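Local coordinates for iron-regulated outer membrane protein (Neisseria meningitidis, PDB 4B7O), which is an outer-membrane TonB-dependent transporter for iron, probably acting as a siderophore receptor that carries its cargo across the membrane, at residues T81-R86 against N221-Y226; L88-P93 against F688-V693; T108-G113 against N554-W559; S642-F647 against N651-W656. All coordinates share one frame; numbering follows the deposited sequence.

Contact 1. Residues T81-R86 against N221-Y226; sequences TATDMR and NDEKEY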
loop_
_atom_site.group_PDB
_atom_site.type_symbol
_atom_site.label_atom_id
_atom_site.label_comp_id
_atom_site.label_asym_id
_atom_site.label_seq_id
_atom_site.Cartn_x
_atom_site.Cartn_y
_atom_site.Cartn_z
ATOM N N THR A 81 6.063 1.017 -19.321
ATOM C CA THR A 81 7.047 -0.022 -19.292
ATOM C C THR A 81 7.231 -0.584 -17.853
ATOM O O THR A 81 7.910 -1.586 -17.628
ATOM C CB THR A 81 8.260 0.579 -19.902
ATOM O OG1 THR A 81 8.880 -0.396 -20.730
ATOM C CG2 THR A 81 9.158 1.170 -18.879
ATOM N N ALA A 82 6.537 0.040 -16.908
ATOM C CA ALA A 82 6.649 -0.238 -15.503
ATOM C C ALA A 82 6.102 -1.630 -15.118
ATOM O O ALA A 82 5.116 -2.125 -15.710
ATOM C CB ALA A 82 5.945 0.860 -14.742
ATOM N N THR A 83 6.782 -2.301 -14.175
ATOM C CA THR A 83 6.289 -3.604 -13.725
ATOM C C THR A 83 6.126 -3.644 -12.231
ATOM O O THR A 83 5.766 -4.679 -11.724
ATOM C CB THR A 83 7.240 -4.743 -14.091
ATOM O OG1 THR A 83 8.494 -4.501 -13.432
ATOM C CG2 THR A 83 7.440 -4.800 -15.607
ATOM N N ASP A 84 6.391 -2.544 -11.517
ATOM C CA ASP A 84 5.912 -2.415 -10.145
ATOM C C ASP A 84 5.172 -1.104 -9.903
ATOM O O ASP A 84 5.236 -0.199 -10.739
ATOM C CB ASP A 84 7.059 -2.580 -9.109
ATOM C CG ASP A 84 8.185 -1.534 -9.261
ATOM O OD1 ASP A 84 8.051 -0.487 -9.944
ATOM O OD2 ASP A 84 9.262 -1.759 -8.674
ATOM N N MET A 85 4.550 -0.988 -8.722
ATOM C CA MET A 85 3.892 0.247 -8.306
ATOM C C MET A 85 4.804 1.418 -8.121
ATOM O O MET A 85 4.432 2.540 -8.445
ATOM C CB MET A 85 3.151 0.038 -7.010
ATOM C CG MET A 85 2.001 -0.950 -7.174
ATOM S SD MET A 85 0.634 -0.292 -8.157
ATOM C CE MET A 85 -0.308 -1.822 -8.290
ATOM N N ARG A 86 6.006 1.190 -7.608
ATOM C CA ARG A 86 6.892 2.304 -7.455
ATOM C C ARG A 86 7.091 3.119 -8.751
ATOM O O ARG A 86 7.105 4.345 -8.700
ATOM C CB ARG A 86 8.230 1.866 -6.883
ATOM C CG ARG A 86 9.257 2.998 -6.767
ATOM C CD ARG A 86 10.540 2.474 -6.116
ATOM N NE ARG A 86 11.221 1.482 -6.967
ATOM C CZ ARG A 86 12.037 0.511 -6.528
ATOM N NH1 ARG A 86 12.294 0.353 -5.235
ATOM N NH2 ARG A 86 12.615 -0.308 -7.389
ATOM N N ASN A 221 7.857 -12.135 -13.819
ATOM C CA ASN A 221 8.864 -11.139 -14.022
ATOM C C ASN A 221 10.139 -11.550 -13.314
ATOM O O ASN A 221 10.191 -11.611 -12.079
ATOM C CB ASN A 221 8.399 -9.763 -13.566
ATOM C CG ASN A 221 9.513 -8.718 -13.639
ATOM O OD1 ASN A 221 10.467 -8.807 -14.450
ATOM N ND2 ASN A 221 9.410 -7.719 -12.782
ATOM N N ASP A 222 11.157 -11.875 -14.098
ATOM C CA ASP A 222 12.339 -12.424 -13.487
ATOM C C ASP A 222 13.438 -11.398 -13.385
ATOM O O ASP A 222 14.014 -10.993 -14.375
ATOM C CB ASP A 222 12.807 -13.638 -14.268
ATOM C CG ASP A 222 13.966 -14.332 -13.592
ATOM O OD1 ASP A 222 14.222 -14.030 -12.400
ATOM O OD2 ASP A 222 14.627 -15.165 -14.262
ATOM N N GLU A 223 13.728 -10.893 -12.210
ATOM C CA GLU A 223 14.691 -9.785 -12.256
ATOM C C GLU A 223 16.006 -10.129 -11.598
ATOM O O GLU A 223 16.014 -10.648 -10.510
ATOM C CB GLU A 223 14.116 -8.519 -11.625
ATOM C CG GLU A 223 12.882 -7.931 -12.303
ATOM C CD GLU A 223 12.257 -6.821 -11.465
ATOM O OE1 GLU A 223 12.107 -7.046 -10.228
ATOM O OE2 GLU A 223 11.938 -5.728 -12.022
ATOM N N LYS A 224 17.105 -9.821 -12.267
ATOM C CA LYS A 224 18.436 -9.917 -11.681
ATOM C C LYS A 224 18.730 -8.740 -10.768
ATOM O O LYS A 224 17.935 -7.832 -10.644
ATOM C CB LYS A 224 19.527 -9.921 -12.772
ATOM C CG LYS A 224 19.578 -11.158 -13.665
ATOM C CD LYS A 224 18.742 -12.295 -13.114
ATOM C CE LYS A 224 18.368 -13.231 -14.269
ATOM N NZ LYS A 224 17.417 -14.302 -13.831
ATOM N N GLU A 225 19.933 -8.733 -10.196
ATOM C CA GLU A 225 20.315 -7.745 -9.238
ATOM C C GLU A 225 20.557 -6.491 -10.020
ATOM O O GLU A 225 21.117 -6.534 -11.111
ATOM C CB GLU A 225 21.543 -8.183 -8.490
ATOM C CG GLU A 225 21.326 -9.248 -7.425
ATOM C CD GLU A 225 22.655 -9.604 -6.739
ATOM O OE1 GLU A 225 23.728 -9.322 -7.354
ATOM O OE2 GLU A 225 22.647 -10.129 -5.585
ATOM N N TYR A 226 20.047 -5.380 -9.520
ATOM C CA TYR A 226 20.017 -4.185 -10.334
ATOM C C TYR A 226 21.247 -3.389 -9.972
ATOM O O TYR A 226 21.798 -3.500 -8.868
ATOM C CB TYR A 226 18.685 -3.397 -10.100
ATOM C CG TYR A 226 18.553 -2.793 -8.683
ATOM C CD1 TYR A 226 19.162 -1.576 -8.383
ATOM C CD2 TYR A 226 17.854 -3.451 -7.659
ATOM C CE1 TYR A 226 19.070 -0.995 -7.131
ATOM C CE2 TYR A 226 17.772 -2.889 -6.369
ATOM C CZ TYR A 226 18.398 -1.650 -6.118
ATOM O OH TYR A 226 18.399 -1.039 -4.883
#
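Two side-chain torsions bring Thr83 and Asn221 together. Thr83 holds OG1 between its own N and C (chi1 61°), with CG2 beside the backbone N, while Asn221 carries CG opposite its backbone N (chi1 174°), which swings the amide toward Thr83. This is a plug-to-wall contact of a TonB-dependent receptor: the loop leading into helix 85-88 belongs to the plug, and strand 212-223 belongs to the surrounding beta-barrel. The two side chains cross at about a right angle, and Thr83 OG1 comes 3.4 Å from Asn221 ND2. The angle there is poor, so they touch without forming a hydrogen bond. Thr83 CB lies 3.9 Å from the same Asn221 ND2, so the amide nitrogen lies against OG1 and CB. Two residues further along the strand, Glu223 slides past Thr83 in the opposite direction. Its stronger polar partners lie beyond these segments, as OE1 is held by Lys248 of the next barrel strand and by Asn101 of the plug. Asp84 caps the start of the helix, with OD1 accepting from the N of Glu87. Its OD2 faces like charge, being 5.8 Å from Glu223 OE2, which Arg86, in long charge pairing with Asp84 OD2, and Lys248, on Glu223, may help to offset. Arg86 also donates through NH1 to the carbonyls of Gly98 and Gly100. The contact is thus small and light, without a hydrogen bond between its segments, and its other approach is Thr83 OG1, 3.9 Å from Glu223 OE2.

Contact 2. Residues L88-P93 against F688-V693; sequences LLKEEP and FGVNDV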
loop_
_atom_site.group_PDB
_atom_site.type_symbol
_atom_site.label_atom_id
_atom_site.label_comp_id
_atom_site.label_asym_id
_atom_site.label_seq_id
_atom_site.Cartn_x
_atom_site.Cartn_y
_atom_site.Cartn_z
ATOM N N LEU A 88 5.107 2.856 -11.592
ATOM C CA LEU A 88 3.815 3.229 -12.110
ATOM C C LEU A 88 3.282 4.541 -11.538
ATOM O O LEU A 88 2.604 5.298 -12.252
ATOM C CB LEU A 88 2.795 2.131 -11.782
ATOM C CG LEU A 88 1.665 1.967 -12.768
ATOM C CD1 LEU A 88 2.135 2.181 -14.206
ATOM C CD2 LEU A 88 1.067 0.578 -12.623
ATOM N N LEU A 89 3.509 4.771 -10.238
ATOM C CA LEU A 89 2.937 5.926 -9.593
ATOM C C LEU A 89 4.047 6.954 -9.315
ATOM O O LEU A 89 3.994 7.650 -8.260
ATOM C CB LEU A 89 2.308 5.524 -8.275
ATOM C CG LEU A 89 1.481 4.237 -8.263
ATOM C CD1 LEU A 89 1.319 3.799 -6.833
ATOM C CD2 LEU A 89 0.124 4.401 -8.919
ATOM N N LYS A 90 5.067 7.027 -10.189
ATOM C CA LYS A 90 6.191 7.889 -9.876
ATOM C C LYS A 90 5.898 9.409 -10.014
ATOM O O LYS A 90 6.603 10.254 -9.445
ATOM C CB LYS A 90 7.426 7.514 -10.657
ATOM C CG LYS A 90 7.380 7.855 -12.127
ATOM C CD LYS A 90 8.671 7.376 -12.797
ATOM C CE LYS A 90 9.877 7.549 -11.852
ATOM N NZ LYS A 90 11.194 6.974 -12.308
ATOM N N GLU A 91 4.857 9.721 -10.756
ATOM C CA GLU A 91 4.433 11.078 -10.962
ATOM C C GLU A 91 3.504 11.592 -9.864
ATOM O O GLU A 91 3.141 12.750 -9.863
ATOM C CB GLU A 91 3.714 11.163 -12.289
ATOM C CG GLU A 91 4.274 12.287 -13.098
ATOM C CD GLU A 91 3.577 12.474 -14.435
ATOM O OE1 GLU A 91 3.132 11.443 -15.039
ATOM O OE2 GLU A 91 3.503 13.669 -14.856
ATOM N N GLU A 92 3.077 10.727 -8.966
ATOM C CA GLU A 92 2.304 11.165 -7.818
ATOM C C GLU A 92 3.194 11.581 -6.642
ATOM O O GLU A 92 3.779 10.750 -5.981
ATOM C CB GLU A 92 1.310 10.100 -7.410
ATOM C CG GLU A 92 0.626 10.422 -6.083
ATOM C CD GLU A 92 -0.067 11.804 -5.982
ATOM O OE1 GLU A 92 -0.985 12.013 -6.838
ATOM O OE2 GLU A 92 0.292 12.642 -5.032
ATOM N N PRO A 93 3.282 12.883 -6.369
ATOM C CA PRO A 93 4.301 13.371 -5.433
ATOM C C PRO A 93 4.035 13.064 -3.953
ATOM O O PRO A 93 4.943 13.204 -3.141
ATOM C CB PRO A 93 4.317 14.909 -5.678
ATOM C CG PRO A 93 3.076 15.235 -6.494
ATOM C CD PRO A 93 2.409 13.961 -6.905
ATOM N N PHE A 688 17.533 14.782 -4.768
ATOM C CA PHE A 688 18.005 14.217 -6.006
ATOM C C PHE A 688 16.965 14.500 -7.092
ATOM O O PHE A 688 15.794 14.842 -6.811
ATOM C CB PHE A 688 18.174 12.694 -5.828
ATOM C CG PHE A 688 16.922 12.021 -5.324
ATOM C CD1 PHE A 688 15.951 11.558 -6.224
ATOM C CD2 PHE A 688 16.691 11.885 -3.942
ATOM C CE1 PHE A 688 14.752 10.994 -5.756
ATOM C CE2 PHE A 688 15.542 11.260 -3.466
ATOM C CZ PHE A 688 14.557 10.838 -4.362
ATOM N N GLY A 689 17.404 14.304 -8.325
ATOM C CA GLY A 689 16.590 14.445 -9.480
ATOM C C GLY A 689 16.709 13.258 -10.380
ATOM O O GLY A 689 17.817 12.872 -10.746
ATOM N N VAL A 690 15.553 12.705 -10.760
ATOM C CA VAL A 690 15.462 11.581 -11.674
ATOM C C VAL A 690 14.696 11.950 -12.944
ATOM O O VAL A 690 13.619 12.513 -12.866
ATOM C CB VAL A 690 14.793 10.393 -10.951
ATOM C CG1 VAL A 690 14.671 9.205 -11.877
ATOM C CG2 VAL A 690 15.666 10.003 -9.769
ATOM N N ASN A 691 15.235 11.597 -14.101
ATOM C CA ASN A 691 14.633 11.954 -15.369
ATOM C C ASN A 691 14.445 10.726 -16.199
ATOM O O ASN A 691 15.368 9.917 -16.274
ATOM C CB ASN A 691 15.519 12.907 -16.151
ATOM C CG ASN A 691 15.475 14.304 -15.614
ATOM O OD1 ASN A 691 16.394 14.737 -14.898
ATOM N ND2 ASN A 691 14.405 15.040 -15.953
ATOM N N ASP A 692 13.275 10.591 -16.836
ATOM C CA ASP A 692 12.950 9.402 -17.650
ATOM C C ASP A 692 12.499 9.899 -19.019
ATOM O O ASP A 692 11.969 11.004 -19.127
ATOM C CB ASP A 692 11.800 8.588 -17.090
ATOM C CG ASP A 692 11.987 8.134 -15.638
ATOM O OD1 ASP A 692 13.093 8.199 -15.064
ATOM O OD2 ASP A 692 10.983 7.646 -15.049
ATOM N N VAL A 693 12.651 9.084 -20.050
ATOM C CA VAL A 693 11.944 9.348 -21.293
ATOM C C VAL A 693 11.252 8.048 -21.744
ATOM O O VAL A 693 11.685 6.982 -21.408
ATOM C CB VAL A 693 12.905 9.877 -22.353
ATOM C CG1 VAL A 693 13.553 11.180 -21.887
ATOM C CG2 VAL A 693 13.992 8.862 -22.611
#
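Lys90 NZ is gripped by two carboxylates, Asp692 of the barrel wall and Glu87 in the plug's short helix 85-88. The salt bridge to the wall is a hydrogen bond as well: Lys90 NZ donates to Asp692 OD2 over 2.8 Å, meeting its syn lone pair. In this TonB-dependent receptor the bond ties the plug to strand 684-697 of the surrounding barrel. Lys90 and Asp692 approach from opposite directions. The lysine leaves its backbone with CG tucked over the main chain, flanked by N and C (chi1 72°), runs straight at first, then bends at chi3 (-36°), and the bend lays CD and CE alongside the same oxygen, Lys90 CE being 3.4 Å from Asp692 OD2. The second carboxylate oxygen is not idle: Asp692 OD1 accepts from the backbone N of Asn713, which should help hold the rotation of the group and steady OD2 for the lysine. On the plug side a type I turn from Leu89 to Glu92, closed by Glu92 N to Leu89 O at 3.3 Å, presents the lysine at its second position. The neighbouring Glu91 turns to other barrel strands, pairing with Arg657. With two acids around one ammonium, positive charge on the lysine is probably favoured. Beyond the carboxylate, the lysine's ammonium meets only a methyl on this strand: Val690 CG1 lies 4.2 Å from Lys90 NZ.

Contact 3. Residues T108-G113 against N554-W559; sequences TLRGMG and NGSYFW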
loop_
_atom_site.group_PDB
_atom_site.type_symbol
_atom_site.label_atom_id
_atom_site.label_comp_id
_atom_site.label_asym_id
_atom_site.label_seq_id
_atom_site.Cartn_x
_atom_site.Cartn_y
_atom_site.Cartn_z
ATOM N N THR A 108 5.303 5.426 1.698
ATOM C CA THR A 108 4.697 6.466 2.500
ATOM C C THR A 108 3.747 7.316 1.696
ATOM O O THR A 108 3.894 7.525 0.490
ATOM C CB THR A 108 5.734 7.335 3.231
ATOM O OG1 THR A 108 6.569 7.969 2.271
ATOM C CG2 THR A 108 6.585 6.466 4.101
ATOM N N LEU A 109 2.763 7.790 2.395
ATOM C CA LEU A 109 1.701 8.549 1.827
ATOM C C LEU A 109 1.607 9.734 2.745
ATOM O O LEU A 109 1.385 9.552 3.956
ATOM C CB LEU A 109 0.431 7.733 1.890
ATOM C CG LEU A 109 -0.835 8.370 1.334
ATOM C CD1 LEU A 109 -0.623 8.735 -0.147
ATOM C CD2 LEU A 109 -1.985 7.382 1.528
ATOM N N ARG A 110 1.862 10.930 2.193
ATOM C CA ARG A 110 1.966 12.133 3.017
ATOM C C ARG A 110 2.892 11.929 4.180
ATOM O O ARG A 110 2.640 12.426 5.266
ATOM C CB ARG A 110 0.593 12.524 3.562
ATOM C CG ARG A 110 -0.290 13.247 2.557
ATOM C CD ARG A 110 -1.736 13.390 3.044
ATOM N NE ARG A 110 -2.522 14.149 2.037
ATOM C CZ ARG A 110 -3.796 14.468 2.145
ATOM N NH1 ARG A 110 -4.487 14.090 3.218
ATOM N NH2 ARG A 110 -4.387 15.149 1.159
ATOM N N GLY A 111 3.977 11.201 3.945
ATOM C CA GLY A 111 4.953 10.889 4.997
ATOM C C GLY A 111 4.557 9.774 5.956
ATOM O O GLY A 111 5.318 9.445 6.841
ATOM N N MET A 112 3.361 9.204 5.833
ATOM C CA MET A 112 2.955 8.196 6.813
ATOM C C MET A 112 3.177 6.876 6.180
ATOM O O MET A 112 2.958 6.739 4.957
ATOM C CB MET A 112 1.515 8.355 7.210
ATOM C CG MET A 112 1.187 9.695 7.816
ATOM S SD MET A 112 2.055 9.972 9.380
ATOM C CE MET A 112 1.257 8.803 10.440
ATOM N N GLY A 113 3.685 5.925 6.965
ATOM C CA GLY A 113 4.127 4.637 6.385
ATOM C C GLY A 113 3.061 3.534 6.419
ATOM O O GLY A 113 1.912 3.765 6.863
ATOM N N ASN A 554 -5.511 21.199 -9.056
ATOM C CA ASN A 554 -6.134 20.856 -7.798
ATOM C C ASN A 554 -5.119 21.060 -6.704
ATOM O O ASN A 554 -3.926 21.115 -6.991
ATOM C CB ASN A 554 -6.648 19.419 -7.814
ATOM C CG ASN A 554 -5.602 18.466 -8.284
ATOM O OD1 ASN A 554 -4.780 18.034 -7.504
ATOM N ND2 ASN A 554 -5.621 18.135 -9.576
ATOM N N GLY A 555 -5.609 21.155 -5.470
ATOM C CA GLY A 555 -4.782 21.373 -4.325
ATOM C C GLY A 555 -5.488 20.890 -3.065
ATOM O O GLY A 555 -6.687 20.675 -3.071
ATOM N N SER A 556 -4.726 20.723 -1.995
ATOM C CA SER A 556 -5.236 20.272 -0.752
ATOM C C SER A 556 -4.344 20.847 0.283
ATOM O O SER A 556 -3.193 21.102 0.005
ATOM C CB SER A 556 -5.129 18.747 -0.625
ATOM O OG SER A 556 -6.247 18.065 -1.200
ATOM N N TYR A 557 -4.875 21.037 1.491
ATOM C CA TYR A 557 -4.083 21.278 2.671
ATOM C C TYR A 557 -4.679 20.462 3.795
ATOM O O TYR A 557 -5.873 20.459 3.958
ATOM C CB TYR A 557 -4.072 22.736 3.057
ATOM C CG TYR A 557 -2.866 23.038 3.859
ATOM C CD1 TYR A 557 -2.773 22.653 5.198
ATOM C CD2 TYR A 557 -1.762 23.620 3.258
ATOM C CE1 TYR A 557 -1.618 22.918 5.945
ATOM C CE2 TYR A 557 -0.618 23.883 3.960
ATOM C CZ TYR A 557 -0.554 23.545 5.296
ATOM O OH TYR A 557 0.596 23.796 5.950
ATOM N N PHE A 558 -3.864 19.733 4.543
ATOM C CA PHE A 558 -4.449 18.808 5.506
ATOM C C PHE A 558 -3.813 18.974 6.857
ATOM O O PHE A 558 -2.685 19.393 6.952
ATOM C CB PHE A 558 -4.300 17.347 5.053
ATOM C CG PHE A 558 -2.885 16.956 4.835
ATOM C CD1 PHE A 558 -2.113 16.521 5.911
ATOM C CD2 PHE A 558 -2.308 17.104 3.571
ATOM C CE1 PHE A 558 -0.780 16.169 5.734
ATOM C CE2 PHE A 558 -0.976 16.773 3.380
ATOM C CZ PHE A 558 -0.214 16.310 4.462
ATOM N N TRP A 559 -4.563 18.683 7.901
ATOM C CA TRP A 559 -3.978 18.693 9.233
ATOM C C TRP A 559 -4.439 17.476 9.929
ATOM O O TRP A 559 -5.643 17.125 9.870
ATOM C CB TRP A 559 -4.505 19.823 10.011
ATOM C CG TRP A 559 -4.145 21.177 9.497
ATOM C CD1 TRP A 559 -3.116 21.971 9.924
ATOM C CD2 TRP A 559 -4.856 21.957 8.483
ATOM N NE1 TRP A 559 -3.122 23.155 9.274
ATOM C CE2 TRP A 559 -4.161 23.223 8.404
ATOM C CE3 TRP A 559 -5.973 21.734 7.676
ATOM C CZ2 TRP A 559 -4.570 24.240 7.551
ATOM C CZ3 TRP A 559 -6.393 22.748 6.813
ATOM C CH2 TRP A 559 -5.683 23.973 6.736
#
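Arg110 lies flat on the ring of Phe558, and nearly all the close packing of this contact is in that stack. The guanidinium and the ring have centres 4.0 Å apart and planes at 14°, with Phe558 CD2 beneath the centre of the guanidinium. The aliphatic part joins in: Arg110 CD sits 3.6 Å from the ring centroid, a CH-pi contact over the same ring. This depends on the chain of Arg110 being extended from CG to NE, which lets it run antiparallel to the Phe558 side chain across its ring. Beyond the stack the contact thins out. Ser556 CB is 4.1 Å from Arg110 NH2, an oblique touch, and Ser556 OG turns to the N of Ser65. The charge is met by Glu541 and Glu593, both pairing with Arg110 NH2, so acids hold the guanidinium while the ring supports its face. On the other side of the strand Tyr557 points away from 108-113 and Trp559 is exposed. Arg110 is the second residue of a type I' turn from Leu109 to Met112, the tip of a plug hairpin that reaches the inner wall of the barrel, as is characteristic of the plugged beta-barrel of TonB-dependent receptors.

Contact 4. Residues S642-F647 against N651-W656; sequences SLAYRF and NLEIGW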
loop_
_atom_site.group_PDB
_atom_site.type_symbol
_atom_site.label_atom_id
_atom_site.label_comp_id
_atom_site.label_asym_id
_atom_site.label_seq_id
_atom_site.Cartn_x
_atom_site.Cartn_y
_atom_site.Cartn_z
ATOM N N SER A 642 5.643 16.117 -16.199
ATOM C CA SER A 642 5.933 15.428 -17.436
ATOM C C SER A 642 5.456 16.223 -18.588
ATOM O O SER A 642 4.550 17.044 -18.464
ATOM C CB SER A 642 5.311 14.006 -17.515
ATOM O OG SER A 642 3.933 14.028 -17.221
ATOM N N LEU A 643 6.027 15.925 -19.743
ATOM C CA LEU A 643 5.595 16.554 -20.958
ATOM C C LEU A 643 5.564 15.485 -21.956
ATOM O O LEU A 643 6.527 14.752 -22.073
ATOM C CB LEU A 643 6.619 17.605 -21.344
ATOM C CG LEU A 643 6.306 18.404 -22.587
ATOM C CD1 LEU A 643 4.926 19.048 -22.389
ATOM C CD2 LEU A 643 7.400 19.464 -22.755
ATOM N N ALA A 644 4.464 15.325 -22.658
ATOM C CA ALA A 644 4.397 14.248 -23.631
ATOM C C ALA A 644 3.666 14.684 -24.886
ATOM O O ALA A 644 2.707 15.428 -24.810
ATOM C CB ALA A 644 3.690 13.041 -23.042
ATOM N N TYR A 645 4.074 14.145 -26.024
ATOM C CA TYR A 645 3.459 14.489 -27.282
ATOM C C TYR A 645 3.114 13.256 -28.073
ATOM O O TYR A 645 3.944 12.361 -28.273
ATOM C CB TYR A 645 4.359 15.391 -28.135
ATOM C CG TYR A 645 3.568 15.874 -29.301
ATOM C CD1 TYR A 645 2.666 16.941 -29.155
ATOM C CD2 TYR A 645 3.624 15.208 -30.521
ATOM C CE1 TYR A 645 1.891 17.364 -30.211
ATOM C CE2 TYR A 645 2.858 15.617 -31.589
ATOM C CZ TYR A 645 1.996 16.695 -31.422
ATOM O OH TYR A 645 1.220 17.092 -32.468
ATOM N N ARG A 646 1.878 13.217 -28.544
ATOM C CA ARG A 646 1.406 12.086 -29.340
ATOM C C ARG A 646 1.159 12.422 -30.836
ATOM O O ARG A 646 0.327 13.246 -31.156
ATOM C CB ARG A 646 0.181 11.473 -28.696
ATOM C CG ARG A 646 -0.225 10.222 -29.424
ATOM C CD ARG A 646 -1.080 9.368 -28.554
ATOM N NE ARG A 646 -0.544 8.039 -28.656
ATOM C CZ ARG A 646 -0.232 7.257 -27.646
ATOM N NH1 ARG A 646 -0.407 7.632 -26.394
ATOM N NH2 ARG A 646 0.280 6.092 -27.922
ATOM N N PHE A 647 1.907 11.774 -31.716
ATOM C CA PHE A 647 1.828 11.996 -33.138
ATOM C C PHE A 647 0.719 11.183 -33.657
ATOM O O PHE A 647 0.512 10.056 -33.222
ATOM C CB PHE A 647 3.106 11.504 -33.817
ATOM C CG PHE A 647 4.311 12.237 -33.376
ATOM C CD1 PHE A 647 4.610 13.498 -33.897
ATOM C CD2 PHE A 647 5.105 11.724 -32.382
ATOM C CE1 PHE A 647 5.713 14.219 -33.425
ATOM C CE2 PHE A 647 6.203 12.430 -31.926
ATOM C CZ PHE A 647 6.519 13.670 -32.448
ATOM N N ASN A 651 0.813 6.355 -34.972
ATOM C CA ASN A 651 0.278 6.549 -33.595
ATOM C C ASN A 651 1.340 6.293 -32.567
ATOM O O ASN A 651 1.650 5.122 -32.281
ATOM C CB ASN A 651 -0.835 5.574 -33.340
ATOM C CG ASN A 651 -1.629 5.936 -32.125
ATOM O OD1 ASN A 651 -1.069 6.252 -31.064
ATOM N ND2 ASN A 651 -2.940 5.891 -32.254
ATOM N N LEU A 652 1.922 7.372 -32.034
ATOM C CA LEU A 652 3.158 7.267 -31.258
ATOM C C LEU A 652 3.253 8.349 -30.222
ATOM O O LEU A 652 3.012 9.479 -30.532
ATOM C CB LEU A 652 4.372 7.404 -32.185
ATOM C CG LEU A 652 5.691 7.479 -31.447
ATOM C CD1 LEU A 652 6.222 6.071 -31.326
ATOM C CD2 LEU A 652 6.673 8.368 -32.191
ATOM N N GLU A 653 3.616 8.019 -28.994
ATOM C CA GLU A 653 3.809 9.053 -28.015
ATOM C C GLU A 653 5.223 9.024 -27.489
ATOM O O GLU A 653 5.803 7.963 -27.175
ATOM C CB GLU A 653 2.821 8.892 -26.861
ATOM C CG GLU A 653 2.925 9.980 -25.815
ATOM C CD GLU A 653 1.774 10.009 -24.793
ATOM O OE1 GLU A 653 1.587 9.068 -23.975
ATOM O OE2 GLU A 653 1.057 11.026 -24.758
ATOM N N ILE A 654 5.801 10.198 -27.380
ATOM C CA ILE A 654 7.056 10.260 -26.739
ATOM C C ILE A 654 6.909 11.259 -25.651
ATOM O O ILE A 654 6.074 12.177 -25.744
ATOM C CB ILE A 654 8.144 10.703 -27.704
ATOM C CG1 ILE A 654 7.827 12.075 -28.265
ATOM C CG2 ILE A 654 8.209 9.731 -28.872
ATOM C CD1 ILE A 654 9.046 12.726 -28.863
ATOM N N GLY A 655 7.712 11.091 -24.614
ATOM C CA GLY A 655 7.641 12.011 -23.534
ATOM C C GLY A 655 8.772 11.916 -22.575
ATOM O O GLY A 655 9.580 11.021 -22.642
ATOM N N TRP A 656 8.776 12.855 -21.652
ATOM C CA TRP A 656 9.768 12.969 -20.641
ATOM C C TRP A 656 9.023 12.969 -19.353
ATOM O O TRP A 656 7.906 13.499 -19.292
ATOM C CB TRP A 656 10.475 14.335 -20.802
ATOM C CG TRP A 656 11.133 14.800 -19.548
ATOM C CD1 TRP A 656 12.350 14.392 -19.044
ATOM C CD2 TRP A 656 10.589 15.710 -18.544
ATOM N NE1 TRP A 656 12.597 15.001 -17.858
ATOM C CE2 TRP A 656 11.580 15.812 -17.514
ATOM C CE3 TRP A 656 9.429 16.439 -18.425
ATOM C CZ2 TRP A 656 11.408 16.611 -16.415
ATOM C CZ3 TRP A 656 9.285 17.259 -17.322
ATOM C CH2 TRP A 656 10.236 17.316 -16.327
#
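Backbone hydrogen bonds join Leu643, Tyr645 and Phe647 to Trp656, Ile654 and Leu652 in an antiparallel hairpin of the barrel. The straightest is Tyr645 N to Ile654 O, at 2.8 Å. Between these pairs sit the non-hydrogen-bonded ones, Ala644 with Gly655 and Arg646 with Glu653, whose CA atoms lie 3.9 and 4.1 Å apart; Gly655 places no CB against Ala644 CB. Polar side chains gather on the face of Arg646. With CG anti to its N (chi1 -174°) and a bend at chi3 (-132°), Arg646 brings NE to Asn651 OD1, donating over 3.0 Å from a direction tilted off the carbonyl plane; NH2 adds a weak bond to the same oxygen. A salt bridge links Arg646 NH1 to Glu653 OE1 at 3.4 Å, while Glu653 CB packs over the guanidinium centre. Outside the hairpin, NH1 pairs with Glu79 of the plug and NH2 with Asn696. Apolar contacts occupy the opposite face: Phe647 CD2 is 3.7 Å from Leu652 CD2, the two side chains lying side by side, and Phe647 CE2 touches Ile654 CG1. One face is greasy, the other charged and turned toward the plug, consistent with a barrel wall between lipid and a polar interior.

Contacts 1, 2 and 3 all join plug to barrel wall, whereas contact 4 pairs two neighbouring wall strands. Contacts 2 and 3 are buried and contact 1 only partly so, while contact 4 lies at the surface, its centre about 29 Å from the centre of the chain. Their chemistry differs accordingly: contact 1 is a light polar touch, contact 2 a salt bridge, contact 3 a stack backed by acids, and contact 4 backbone bonding with a charged and a greasy face. Contacts 2 and 4 meet directly, since strands 652-665 and 684-697 are adjacent and Asp692 packs on Trp656, Val693 on Gly655. Contacts 1 and 2 touch through Ala82 and Leu88, around helix 85-88.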